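Local atomic coordinates of demethyldecarbamoylnovobiocin O-methyltransferase (Streptomyces caeruleus, PDB entry 2WK1), a protein that transfers a methyl group from S-adenosyl-L-methionine to the 4-hydroxyl of the noviose sugar, the penultimate step in making the antibiotic novobiocin. Residues 78-86 against 114-122; 147-158 against 216-224. All blocks are in the same frame, centred on the assembly; numbering follows the deposited sequence.

Contact 1 (78-86 against 114-122). With SAH (S-adenosyl-L-homocysteine), chain B.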
# COMPACT_ATOMS: atom_id res chain seq x y z
N TRP A 78 -11.96 -13.58 -1.46
CA TRP A 78 -10.56 -13.88 -1.18
C TRP A 78 -9.71 -13.09 -2.17
O TRP A 78 -9.74 -13.39 -3.35
CB TRP A 78 -10.22 -15.37 -1.38
CG TRP A 78 -10.84 -16.33 -0.42
CD1 TRP A 78 -11.25 -16.08 0.86
CD2 TRP A 78 -11.07 -17.73 -0.66
NE1 TRP A 78 -11.76 -17.24 1.42
CE2 TRP A 78 -11.65 -18.26 0.51
CE3 TRP A 78 -10.85 -18.58 -1.75
CZ2 TRP A 78 -12.01 -19.61 0.63
CZ3 TRP A 78 -11.21 -19.92 -1.64
CH2 TRP A 78 -11.79 -20.41 -0.45
N PRO A 79 -8.94 -12.09 -1.72
CA PRO A 79 -8.08 -11.38 -2.67
C PRO A 79 -7.04 -12.29 -3.33
O PRO A 79 -6.46 -13.16 -2.68
CB PRO A 79 -7.44 -10.28 -1.82
CG PRO A 79 -8.42 -10.10 -0.69
CD PRO A 79 -8.91 -11.47 -0.38
N ALA A 80 -6.77 -12.06 -4.61
CA ALA A 80 -5.74 -12.79 -5.32
C ALA A 80 -4.35 -12.65 -4.73
O ALA A 80 -3.60 -13.62 -4.65
CB ALA A 80 -5.73 -12.34 -6.79
N ASN A 81 -4.03 -11.45 -4.27
CA ASN A 81 -2.68 -11.15 -3.78
C ASN A 81 -2.65 -10.41 -2.45
O ASN A 81 -1.63 -10.45 -1.77
CB ASN A 81 -1.92 -10.32 -4.81
CG ASN A 81 -1.88 -10.99 -6.15
OD1 ASN A 81 -1.13 -11.93 -6.33
ND2 ASN A 81 -2.70 -10.52 -7.07
N ALA A 82 -3.73 -9.72 -2.08
CA ALA A 82 -3.70 -8.89 -0.89
C ALA A 82 -3.57 -9.74 0.37
O ALA A 82 -3.82 -10.94 0.39
CB ALA A 82 -4.94 -8.00 -0.82
N HIS A 83 -3.19 -9.08 1.45
CA HIS A 83 -2.67 -9.77 2.62
C HIS A 83 -3.72 -10.19 3.65
O HIS A 83 -3.40 -10.94 4.55
CB HIS A 83 -1.59 -8.92 3.29
CG HIS A 83 -0.41 -8.68 2.40
ND1 HIS A 83 0.01 -7.42 2.00
CD2 HIS A 83 0.40 -9.57 1.79
CE1 HIS A 83 1.04 -7.56 1.19
NE2 HIS A 83 1.31 -8.85 1.06
N THR A 84 -4.96 -9.71 3.49
CA THR A 84 -6.06 -10.15 4.33
C THR A 84 -7.31 -10.32 3.49
O THR A 84 -7.49 -9.62 2.49
CB THR A 84 -6.36 -9.15 5.47
OG1 THR A 84 -7.38 -9.64 6.33
CG2 THR A 84 -6.76 -7.78 4.95
N MET A 85 -8.15 -11.25 3.94
CA MET A 85 -9.48 -11.45 3.34
C MET A 85 -10.60 -10.79 4.13
O MET A 85 -11.76 -10.89 3.73
CB MET A 85 -9.80 -12.94 3.14
CG MET A 85 -9.89 -13.70 4.43
SD MET A 85 -10.41 -15.41 4.27
CE MET A 85 -8.91 -16.15 3.64
N ILE A 86 -10.30 -10.14 5.25
CA ILE A 86 -11.38 -9.73 6.17
C ILE A 86 -12.10 -8.48 5.72
O ILE A 86 -13.18 -8.19 6.23
CB ILE A 86 -10.91 -9.62 7.62
CG1 ILE A 86 -10.02 -8.39 7.86
CG2 ILE A 86 -10.21 -10.90 8.05
CD1 ILE A 86 -9.59 -8.22 9.33
N GLY A 114 -5.72 -17.61 13.55
CA GLY A 114 -6.10 -17.85 12.17
C GLY A 114 -5.76 -16.63 11.36
O GLY A 114 -6.51 -15.66 11.37
N VAL A 115 -4.64 -16.69 10.66
CA VAL A 115 -4.02 -15.49 10.10
C VAL A 115 -3.89 -15.44 8.58
O VAL A 115 -3.65 -14.38 8.03
CB VAL A 115 -2.64 -15.24 10.75
CG1 VAL A 115 -2.75 -15.37 12.28
CG2 VAL A 115 -1.55 -16.14 10.15
N TRP A 116 -4.00 -16.59 7.91
CA TRP A 116 -3.84 -16.66 6.44
C TRP A 116 -2.54 -15.96 6.03
O TRP A 116 -1.47 -16.36 6.51
CB TRP A 116 -5.09 -16.11 5.74
CG TRP A 116 -5.16 -16.39 4.29
CD1 TRP A 116 -5.01 -17.61 3.70
CD2 TRP A 116 -5.52 -15.48 3.24
NE1 TRP A 116 -5.22 -17.52 2.34
CE2 TRP A 116 -5.52 -16.22 2.03
CE3 TRP A 116 -5.79 -14.11 3.19
CZ2 TRP A 116 -5.83 -15.64 0.80
CZ3 TRP A 116 -6.11 -13.54 1.96
CH2 TRP A 116 -6.12 -14.30 0.79
N ARG A 117 -2.59 -14.97 5.13
CA ARG A 117 -1.38 -14.28 4.68
C ARG A 117 -0.80 -13.30 5.69
O ARG A 117 0.29 -12.77 5.48
CB ARG A 117 -1.64 -13.59 3.35
CG ARG A 117 -1.93 -14.56 2.20
CD ARG A 117 -2.37 -13.80 0.97
NE ARG A 117 -2.55 -14.69 -0.17
CZ ARG A 117 -3.28 -14.38 -1.25
NH1 ARG A 117 -3.85 -13.21 -1.36
NH2 ARG A 117 -3.43 -15.26 -2.22
N GLY A 118 -1.52 -13.08 6.79
CA GLY A 118 -1.02 -12.30 7.91
C GLY A 118 -1.48 -10.88 8.03
O GLY A 118 -1.09 -10.20 8.98
N GLY A 119 -2.33 -10.42 7.12
CA GLY A 119 -2.65 -9.00 7.08
C GLY A 119 -3.29 -8.40 8.31
O GLY A 119 -3.01 -7.25 8.65
N ALA A 120 -4.18 -9.12 8.98
CA ALA A 120 -4.80 -8.59 10.21
C ALA A 120 -3.75 -8.39 11.31
O ALA A 120 -3.77 -7.39 12.04
CB ALA A 120 -5.92 -9.51 10.69
N CYS A 121 -2.81 -9.33 11.40
CA CYS A 121 -1.73 -9.23 12.36
C CYS A 121 -0.72 -8.15 11.98
O CYS A 121 -0.19 -7.47 12.87
CB CYS A 121 -1.01 -10.55 12.55
SG CYS A 121 -1.98 -11.83 13.27
N ILE A 122 -0.48 -7.94 10.69
CA ILE A 122 0.36 -6.83 10.25
C ILE A 122 -0.28 -5.53 10.67
O ILE A 122 0.41 -4.65 11.15
CB ILE A 122 0.61 -6.92 8.72
CG1 ILE A 122 1.46 -8.14 8.39
CG2 ILE A 122 1.26 -5.64 8.19
CD1 ILE A 122 1.48 -8.52 6.91
N SAH B . -7.55 -13.63 9.58
CA SAH B . -7.14 -13.98 8.18
CB SAH B . -8.03 -15.09 7.63
CG SAH B . -7.89 -16.41 8.37
SD SAH B . -8.29 -17.81 7.31
C SAH B . -7.08 -12.74 7.32
O SAH B . -7.16 -12.84 6.09
OXT SAH B . -6.85 -11.67 7.85
C5' SAH B . -8.39 -19.15 8.52
C4' SAH B . -7.01 -19.50 9.12
O4' SAH B . -7.23 -20.32 10.29
C3' SAH B . -6.07 -20.27 8.18
O3' SAH B . -4.80 -19.60 8.04
C2' SAH B . -5.94 -21.64 8.87
O2' SAH B . -4.67 -22.28 8.71
C1' SAH B . -6.20 -21.31 10.35
N9 SAH B . -6.74 -22.38 11.19
C8 SAH B . -8.05 -22.74 11.25
N7 SAH B . -8.26 -23.66 12.21
C5 SAH B . -7.05 -23.88 12.80
C6 SAH B . -6.58 -24.68 13.90
N6 SAH B . -7.41 -25.46 14.56
N1 SAH B . -5.28 -24.60 14.22
C2 SAH B . -4.43 -23.77 13.59
N3 SAH B . -4.78 -23.00 12.55
C4 SAH B . -6.07 -23.02 12.16
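H83 and G119 bring the two backbones closest, 4.5 Å between their CA atoms, where the irregular loop 78-86 crosses the start of helix 119-130 and G119 N donates to H83 O. Most of the polar grip comes from R117. Its chain runs extended from CG to NE and delivers the guanidinium into the curl of the loop, where NH1 binds both P79 O and A82 O and NH2 binds A80 O at 2.9 Å. The bond from NH1 to A82 O is the straightest (164°) and lies in the guanidinium plane; the other two carbonyls are met from above their planes, through bent bonds. Three backbone oxygens on one cation should hold the loop's curvature firmly.

The W116 indole is sandwiched: R117 CG covers one face, while M85 CE sits over the other, 3.7 Å from the centroid of the five-membered ring in a CH-pi contact. A bend at chi3 (76°) turns that methyl onto the ring. P79 O lies at the indole edge, and W116 NE1 is held by V169 O.

Beside this packing, T84 OG1 donates to SAH OXT (2.6 Å) and M85 N to SAH O (2.9 Å), while G114 O accepts from the SAH amino group. Here the glycine-containing turn after strand 109-113 joins a covering loop around the cofactor's amino-acid end, as in the Rossmann-like fold of class I methyltransferases.

Contact 2 (147-158 against 216-224). With SAH (S-adenosyl-L-homocysteine), chain B; EDO (1,2-ethanediol), chain F.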
# COMPACT_ATOMS: atom_id res chain seq x y z
N ILE A 147 -6.67 -25.20 7.28
CA ILE A 147 -7.66 -25.71 8.20
C ILE A 147 -7.44 -27.23 8.43
O ILE A 147 -7.14 -27.94 7.48
CB ILE A 147 -9.06 -25.43 7.61
CG1 ILE A 147 -9.31 -23.90 7.55
CG2 ILE A 147 -10.16 -26.15 8.38
CD1 ILE A 147 -10.66 -23.52 6.90
N PRO A 148 -7.57 -27.71 9.67
CA PRO A 148 -7.38 -29.15 9.91
C PRO A 148 -8.50 -29.95 9.29
O PRO A 148 -9.62 -29.46 9.17
CB PRO A 148 -7.44 -29.27 11.44
CG PRO A 148 -8.28 -28.07 11.88
CD PRO A 148 -7.87 -26.98 10.93
N ASP A 149 -8.18 -31.17 8.88
CA ASP A 149 -9.17 -32.14 8.49
C ASP A 149 -9.71 -32.78 9.76
O ASP A 149 -9.00 -33.55 10.40
CB ASP A 149 -8.52 -33.19 7.58
CG ASP A 149 -9.49 -34.25 7.10
OD1 ASP A 149 -10.62 -34.33 7.61
OD2 ASP A 149 -9.10 -35.01 6.20
N VAL A 150 -10.93 -32.42 10.15
CA VAL A 150 -11.46 -32.80 11.47
C VAL A 150 -11.77 -34.29 11.59
O VAL A 150 -11.87 -34.80 12.70
CB VAL A 150 -12.69 -31.94 11.90
CG1 VAL A 150 -12.31 -30.46 11.96
CG2 VAL A 150 -13.89 -32.14 11.00
N GLY A 151 -11.91 -34.96 10.44
CA GLY A 151 -12.07 -36.42 10.41
C GLY A 151 -13.43 -36.86 10.91
O GLY A 151 -14.31 -36.04 11.21
N GLU A 152 -13.59 -38.18 11.04
CA GLU A 152 -14.88 -38.77 11.39
C GLU A 152 -15.36 -38.42 12.81
O GLU A 152 -16.57 -38.44 13.09
CB GLU A 152 -14.85 -40.30 11.19
CG GLU A 152 -13.97 -41.05 12.19
CD GLU A 152 -13.85 -42.55 11.90
OE1 GLU A 152 -14.10 -42.98 10.74
OE2 GLU A 152 -13.49 -43.30 12.83
N ASP A 153 -14.43 -38.10 13.71
CA ASP A 153 -14.79 -37.74 15.09
C ASP A 153 -14.93 -36.21 15.31
O ASP A 153 -15.16 -35.76 16.44
CB ASP A 153 -13.77 -38.33 16.07
CG ASP A 153 -13.62 -39.85 15.92
OD1 ASP A 153 -14.63 -40.54 15.67
OD2 ASP A 153 -12.47 -40.34 16.06
N GLY A 154 -14.83 -35.42 14.25
CA GLY A 154 -15.06 -33.97 14.39
C GLY A 154 -16.49 -33.62 14.76
O GLY A 154 -17.41 -34.44 14.66
N TYR A 155 -16.69 -32.39 15.21
CA TYR A 155 -18.03 -31.80 15.38
C TYR A 155 -18.82 -31.96 14.08
O TYR A 155 -18.29 -31.71 13.00
CB TYR A 155 -17.88 -30.31 15.73
CG TYR A 155 -19.16 -29.57 16.07
CD1 TYR A 155 -19.84 -29.83 17.26
CD2 TYR A 155 -19.68 -28.58 15.23
CE1 TYR A 155 -21.00 -29.17 17.57
CE2 TYR A 155 -20.84 -27.89 15.55
CZ TYR A 155 -21.49 -28.20 16.73
OH TYR A 155 -22.65 -27.55 17.09
N ALA A 156 -20.07 -32.38 14.18
CA ALA A 156 -20.86 -32.67 12.99
C ALA A 156 -20.88 -31.49 12.02
O ALA A 156 -20.71 -31.66 10.82
CB ALA A 156 -22.30 -33.07 13.39
N GLY A 157 -21.04 -30.28 12.54
CA GLY A 157 -21.07 -29.09 11.69
C GLY A 157 -19.76 -28.84 10.98
O GLY A 157 -19.74 -28.37 9.84
N ASP A 158 -18.65 -29.19 11.62
CA ASP A 158 -17.33 -29.03 11.00
C ASP A 158 -17.14 -30.07 9.92
O ASP A 158 -16.62 -29.76 8.85
CB ASP A 158 -16.21 -29.17 12.05
CG ASP A 158 -16.10 -27.98 12.98
OD1 ASP A 158 -16.72 -26.92 12.69
OD2 ASP A 158 -15.36 -28.11 14.00
N ASP A 216 -10.39 -16.14 14.10
CA ASP A 216 -10.71 -16.33 12.69
C ASP A 216 -10.25 -17.71 12.26
O ASP A 216 -9.47 -17.85 11.30
CB ASP A 216 -10.00 -15.24 11.88
CG ASP A 216 -10.60 -15.04 10.48
OD1 ASP A 216 -11.38 -15.89 9.99
OD2 ASP A 216 -10.27 -13.99 9.86
N GLY A 217 -10.73 -18.72 12.96
CA GLY A 217 -10.33 -20.10 12.71
C GLY A 217 -11.33 -20.99 12.01
O GLY A 217 -11.10 -22.19 11.89
N ASP A 218 -12.46 -20.42 11.57
CA ASP A 218 -13.43 -21.06 10.66
C ASP A 218 -14.26 -22.27 11.13
O ASP A 218 -15.28 -22.53 10.53
CB ASP A 218 -12.76 -21.42 9.32
CG ASP A 218 -12.57 -20.22 8.41
OD1 ASP A 218 -13.45 -19.33 8.34
OD2 ASP A 218 -11.51 -20.18 7.76
N LEU A 219 -13.83 -22.97 12.18
CA LEU A 219 -14.50 -24.19 12.65
C LEU A 219 -14.99 -24.07 14.06
O LEU A 219 -14.45 -23.29 14.84
CB LEU A 219 -13.50 -25.35 12.65
CG LEU A 219 -12.80 -25.74 11.37
CD1 LEU A 219 -11.81 -26.89 11.64
CD2 LEU A 219 -13.84 -26.09 10.37
N TYR A 220 -15.98 -24.89 14.40
CA TYR A 220 -16.41 -25.00 15.79
C TYR A 220 -15.23 -25.35 16.67
O TYR A 220 -15.01 -24.72 17.72
CB TYR A 220 -17.51 -26.05 15.93
CG TYR A 220 -17.89 -26.38 17.36
CD1 TYR A 220 -17.17 -27.32 18.09
CD2 TYR A 220 -18.96 -25.75 17.96
CE1 TYR A 220 -17.53 -27.63 19.39
CE2 TYR A 220 -19.33 -26.05 19.25
CZ TYR A 220 -18.60 -26.98 19.97
OH TYR A 220 -18.97 -27.30 21.26
N GLU A 221 -14.46 -26.36 16.27
CA GLU A 221 -13.41 -26.82 17.16
C GLU A 221 -12.31 -25.80 17.36
O GLU A 221 -11.82 -25.62 18.48
CB GLU A 221 -12.88 -28.18 16.76
CG GLU A 221 -12.09 -28.33 15.52
CD GLU A 221 -11.33 -29.65 15.59
OE1 GLU A 221 -11.95 -30.71 15.33
OE2 GLU A 221 -10.16 -29.64 15.99
N SER A 222 -11.94 -25.11 16.29
CA SER A 222 -10.94 -24.08 16.35
C SER A 222 -11.39 -22.96 17.27
O SER A 222 -10.60 -22.45 18.07
CB SER A 222 -10.64 -23.53 14.97
OG SER A 222 -10.20 -24.56 14.09
N THR A 223 -12.66 -22.57 17.15
CA THR A 223 -13.20 -21.47 17.94
C THR A 223 -13.31 -21.86 19.41
O THR A 223 -12.95 -21.09 20.27
CB THR A 223 -14.57 -21.04 17.37
OG1 THR A 223 -14.42 -20.71 15.99
CG2 THR A 223 -15.15 -19.86 18.10
N TRP A 224 -13.79 -23.06 19.67
CA TRP A 224 -13.90 -23.54 21.04
C TRP A 224 -12.53 -23.61 21.70
O TRP A 224 -12.35 -23.18 22.84
CB TRP A 224 -14.59 -24.93 21.06
CG TRP A 224 -14.80 -25.39 22.45
CD1 TRP A 224 -13.99 -26.21 23.16
CD2 TRP A 224 -15.85 -24.98 23.34
NE1 TRP A 224 -14.48 -26.37 24.44
CE2 TRP A 224 -15.62 -25.63 24.57
CE3 TRP A 224 -16.96 -24.16 23.22
CZ2 TRP A 224 -16.47 -25.44 25.67
CZ3 TRP A 224 -17.81 -23.99 24.31
CH2 TRP A 224 -17.55 -24.63 25.52
N SAH B . -7.55 -13.63 9.58
CA SAH B . -7.14 -13.98 8.18
CB SAH B . -8.03 -15.09 7.63
CG SAH B . -7.89 -16.41 8.37
SD SAH B . -8.29 -17.81 7.31
C SAH B . -7.08 -12.74 7.32
O SAH B . -7.16 -12.84 6.09
OXT SAH B . -6.85 -11.67 7.85
C5' SAH B . -8.39 -19.15 8.52
C4' SAH B . -7.01 -19.50 9.12
O4' SAH B . -7.23 -20.32 10.29
C3' SAH B . -6.07 -20.27 8.18
O3' SAH B . -4.80 -19.60 8.04
C2' SAH B . -5.94 -21.64 8.87
O2' SAH B . -4.67 -22.28 8.71
C1' SAH B . -6.20 -21.31 10.35
N9 SAH B . -6.74 -22.38 11.19
C8 SAH B . -8.05 -22.74 11.25
N7 SAH B . -8.26 -23.66 12.21
C5 SAH B . -7.05 -23.88 12.80
C6 SAH B . -6.58 -24.68 13.90
N6 SAH B . -7.41 -25.46 14.56
N1 SAH B . -5.28 -24.60 14.22
C2 SAH B . -4.43 -23.77 13.59
N3 SAH B . -4.78 -23.00 12.55
C4 SAH B . -6.07 -23.02 12.16
C1 EDO F . -13.77 -17.64 15.27
O1 EDO F . -12.69 -18.65 15.21
C2 EDO F . -14.84 -17.75 14.17
O2 EDO F . -14.61 -16.75 13.14
O HOH W 1 -11.58 -33.47 15.23
O HOH W 2 -14.60 -30.60 14.74
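D158 accepts from two backbone N-H groups at the start of helix 220-230. OD1 takes the Y220 N-H (2.8 Å) and OD2 the E221 N-H (3.0 Å), each through its syn lone pair and at nearly equal angles, 155° and 159°. The carboxylate thus straddles two amide hydrogens of the helix's first turn, contributed from a different segment.

Aromatic packing comes next. The Y155 and Y220 rings lie face to face, centroids 3.8 Å apart and planes only 9° from parallel. Y155 CD2 also reaches Y220 CB at 3.4 Å. Their hydroxyls bind D253 and E257 respectively, tying the stack to helix 249-261.

Apolar contacts centre on L219, whose CD1 meets I147 CG2, P148 CG and V150 CG1, the last at 3.6 Å. P148 and L219 approach tip to tip, whereas V150 and L219 lie alongside one another, pointing opposite ways. At the cofactor end of this patch, P148 CD rests against the SAH adenine and S222 OG donates to SAH N7 (2.8 Å).

Two waters complete the polar network. One donates to V150 O and E221 OE1; the other accepts from Y155 N and donates to both D158 OD2 and E221 OE1, bridging two acid groups whose oxygens D158 OD2 and E221 OE1 are 4.5 Å apart.

The chemistry implies an electrostatic balance: the helix N-terminus and two N-H donors probably stabilise the D158 anion, and the shared water probably softens its repulsion with E221. The carboxylate bonds, stack and leucine contacts together join 147-158 to the helix start beside the adenine.

Overall arrangement
The two contacts sit at different ends of one S-adenosyl-L-homocysteine, their centres about 21 Å apart. Contact 1 holds the carboxylate end of the product, whereas contact 2 lines the adenine and reaches the amino group through D216. They meet at that amino group, on which G114 O of contact 1 and D216 OD2 of contact 2 converge; G114 O lies 3.5 Å from D216 CB. I86 CG2 packs against D216 OD2 at 3.6 Å. D216 is also a predicted magnesium ligand with D243 and D244, so this junction borders the probable metal site. Strands 109-113 and 210-215, adjacent and parallel, lead into segments 114-122 and 216-224.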